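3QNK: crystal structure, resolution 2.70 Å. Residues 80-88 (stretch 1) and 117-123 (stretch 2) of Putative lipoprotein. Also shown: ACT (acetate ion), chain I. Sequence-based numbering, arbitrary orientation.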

# COMPACT_ATOMS: atom_id res chain seq x y z
N TYR B 80 6.61 -2.57 -5.89
CA TYR B 80 7.30 -2.65 -7.16
C TYR B 80 6.98 -3.93 -7.94
O TYR B 80 7.05 -3.90 -9.17
CB TYR B 80 8.80 -2.42 -6.95
CG TYR B 80 9.10 -0.94 -6.90
CD1 TYR B 80 8.67 -0.16 -5.83
CD2 TYR B 80 9.66 -0.30 -7.99
CE1 TYR B 80 8.87 1.22 -5.82
CE2 TYR B 80 9.83 1.09 -8.00
CZ TYR B 80 9.46 1.84 -6.91
OH TYR B 80 9.65 3.20 -6.92
N TYR B 81 6.53 -5.01 -7.27
CA TYR B 81 6.12 -6.21 -8.01
C TYR B 81 4.80 -5.97 -8.71
O TYR B 81 4.59 -6.53 -9.79
CB TYR B 81 6.09 -7.46 -7.12
CG TYR B 81 7.45 -8.11 -7.02
CD1 TYR B 81 8.08 -8.63 -8.14
CD2 TYR B 81 8.12 -8.17 -5.80
CE1 TYR B 81 9.35 -9.20 -8.06
CE2 TYR B 81 9.40 -8.74 -5.70
CZ TYR B 81 10.01 -9.25 -6.84
OH TYR B 81 11.25 -9.82 -6.75
N VAL B 82 3.96 -5.07 -8.17
CA VAL B 82 2.67 -4.66 -8.78
C VAL B 82 2.98 -3.93 -10.08
O VAL B 82 2.37 -4.22 -11.12
CB VAL B 82 1.83 -3.78 -7.81
CG1 VAL B 82 0.58 -3.24 -8.49
CG2 VAL B 82 1.43 -4.54 -6.55
N LYS B 83 3.98 -3.01 -10.03
CA LYS B 83 4.46 -2.19 -11.15
C LYS B 83 5.00 -3.09 -12.24
O LYS B 83 4.67 -2.92 -13.41
CB LYS B 83 5.54 -1.20 -10.69
CG LYS B 83 5.08 -0.24 -9.61
CD LYS B 83 6.20 0.75 -9.29
CE LYS B 83 5.97 1.43 -7.97
NZ LYS B 83 4.86 2.43 -8.00
N VAL B 84 5.81 -4.09 -11.82
CA VAL B 84 6.40 -5.07 -12.73
C VAL B 84 5.28 -5.90 -13.35
O VAL B 84 5.31 -6.11 -14.56
CB VAL B 84 7.48 -5.93 -12.03
CG1 VAL B 84 7.82 -7.16 -12.86
CG2 VAL B 84 8.74 -5.11 -11.75
N ARG B 85 4.27 -6.31 -12.55
CA ARG B 85 3.13 -7.09 -13.07
C ARG B 85 2.46 -6.35 -14.25
O ARG B 85 2.19 -6.98 -15.28
CB ARG B 85 2.13 -7.41 -11.97
CG ARG B 85 1.00 -8.36 -12.41
CD ARG B 85 -0.00 -8.63 -11.30
NE ARG B 85 -0.93 -9.69 -11.68
CZ ARG B 85 -2.17 -9.48 -12.13
NH1 ARG B 85 -2.64 -8.24 -12.24
NH2 ARG B 85 -2.94 -10.50 -12.47
N LYS B 86 2.26 -5.02 -14.12
CA LYS B 86 1.65 -4.17 -15.13
C LYS B 86 2.50 -4.13 -16.41
O LYS B 86 1.94 -4.12 -17.50
CB LYS B 86 1.41 -2.77 -14.59
CG LYS B 86 0.33 -2.67 -13.51
CD LYS B 86 0.06 -1.22 -13.15
CE LYS B 86 -1.10 -1.06 -12.20
NZ LYS B 86 -1.59 0.34 -12.18
N CYS B 87 3.85 -4.16 -16.28
CA CYS B 87 4.77 -4.19 -17.44
C CYS B 87 4.65 -5.51 -18.17
O CYS B 87 4.50 -5.51 -19.40
CB CYS B 87 6.22 -3.97 -17.01
SG CYS B 87 6.54 -2.34 -16.28
N ASN B 88 4.73 -6.64 -17.42
CA ASN B 88 4.66 -8.01 -17.93
C ASN B 88 3.37 -8.27 -18.67
O ASN B 88 3.37 -9.01 -19.66
CB ASN B 88 4.84 -9.02 -16.81
CG ASN B 88 6.21 -9.00 -16.18
OD1 ASN B 88 7.21 -8.61 -16.80
ND2 ASN B 88 6.29 -9.46 -14.94
C ACT I . 12.07 5.35 -9.30
O ACT I . 12.14 6.58 -8.99
OXT ACT I . 10.92 4.65 -9.26
CH3 ACT I . 13.45 4.87 -9.77
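Stretch 2 (117-123) MFYFEMV

A selenium atom resting on an aromatic ring marks this helix pair: SE of M122, a selenomethionine, lies 3.8 Å from the centroid of the six-membered ring of Y81, over its face, and 3.7 Å from Y81 CE2. The M122 methyl, CE, also lies over the Y81 ring, 4.2 Å from the Y81 ring centroid. Around this feature the contact illustrates how two nearly antiparallel helices can pack largely through side chains; no hydrogen bond joins the two stretches, and the closest approach, 3.4 Å, is from Y80 CD2 to the backbone oxygen F118 O. Stretch 2 is helical throughout, as is stretch 1, and runs nearly opposite to it, with a signed crossing angle of -155° and axes 9.4 Å apart at closest approach.

The classical knob into hole is supplied by F118, whose side chain sits among Y80, K83, V84 and C87. K83 CB covers one face of the F118 ring, 3.9 Å from its centroid, whereas C87 SG approaches the edge, 3.7 Å from F118 CD2. One turn on, M122 packs its CG 3.6 Å from Y80 CB, and E121 brings CB to 3.6 Å from Y80 CE2. Although Y119 points its CA-to-CB bond away, its ring reaches back, so that V84 CG2 lies over one face, 4.0 Å from the Y119 ring centroid.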

# COMPACT_ATOMS: atom_id res chain seq x y z
N MSE B 117 13.80 0.02 -14.84
CA MSE B 117 13.80 1.03 -13.80
C MSE B 117 13.15 0.50 -12.52
O MSE B 117 13.67 0.77 -11.44
CB MSE B 117 13.08 2.29 -14.29
CG MSE B 117 12.85 3.30 -13.20
SE MSE B 117 12.35 4.98 -13.90
CE MSE B 117 14.13 5.62 -14.35
N PHE B 118 12.04 -0.24 -12.64
CA PHE B 118 11.32 -0.78 -11.49
C PHE B 118 12.12 -1.86 -10.80
O PHE B 118 12.24 -1.81 -9.57
CB PHE B 118 9.92 -1.30 -11.87
CG PHE B 118 9.00 -0.23 -12.41
CD1 PHE B 118 9.02 1.06 -11.89
CD2 PHE B 118 8.07 -0.53 -13.39
CE1 PHE B 118 8.16 2.05 -12.38
CE2 PHE B 118 7.21 0.47 -13.88
CZ PHE B 118 7.26 1.74 -13.37
N TYR B 119 12.72 -2.80 -11.56
CA TYR B 119 13.56 -3.86 -11.00
C TYR B 119 14.82 -3.28 -10.38
O TYR B 119 15.25 -3.78 -9.32
CB TYR B 119 13.92 -4.90 -12.04
CG TYR B 119 12.98 -6.10 -12.05
CD1 TYR B 119 12.92 -6.97 -10.97
CD2 TYR B 119 12.22 -6.40 -13.17
CE1 TYR B 119 12.07 -8.08 -10.97
CE2 TYR B 119 11.38 -7.51 -13.19
CZ TYR B 119 11.29 -8.33 -12.09
OH TYR B 119 10.46 -9.41 -12.12
N PHE B 120 15.40 -2.22 -10.98
CA PHE B 120 16.61 -1.58 -10.43
C PHE B 120 16.32 -1.00 -9.05
O PHE B 120 17.18 -1.13 -8.20
CB PHE B 120 17.17 -0.51 -11.36
CG PHE B 120 18.49 0.11 -10.93
CD1 PHE B 120 19.55 -0.69 -10.50
CD2 PHE B 120 18.70 1.48 -11.04
CE1 PHE B 120 20.78 -0.12 -10.13
CE2 PHE B 120 19.94 2.05 -10.69
CZ PHE B 120 20.96 1.25 -10.24
N GLU B 121 15.13 -0.42 -8.81
CA GLU B 121 14.76 0.10 -7.48
C GLU B 121 14.76 -1.00 -6.42
O GLU B 121 15.12 -0.74 -5.27
CB GLU B 121 13.39 0.78 -7.48
CG GLU B 121 13.49 2.29 -7.56
CD GLU B 121 14.41 3.00 -6.59
OE1 GLU B 121 14.27 2.77 -5.37
OE2 GLU B 121 15.26 3.81 -7.04
N MSE B 122 14.37 -2.21 -6.82
CA MSE B 122 14.35 -3.36 -5.92
C MSE B 122 15.76 -3.90 -5.72
O MSE B 122 16.18 -4.09 -4.58
CB MSE B 122 13.42 -4.45 -6.47
CG MSE B 122 11.95 -4.04 -6.42
SE MSE B 122 10.81 -5.54 -6.75
CE MSE B 122 10.78 -5.47 -8.58
N VAL B 123 16.48 -4.16 -6.82
CA VAL B 123 17.83 -4.74 -6.79
C VAL B 123 18.80 -3.86 -6.01
O VAL B 123 19.54 -4.41 -5.19
CB VAL B 123 18.35 -5.08 -8.22
CG1 VAL B 123 19.79 -5.57 -8.19
CG2 VAL B 123 17.46 -6.13 -8.85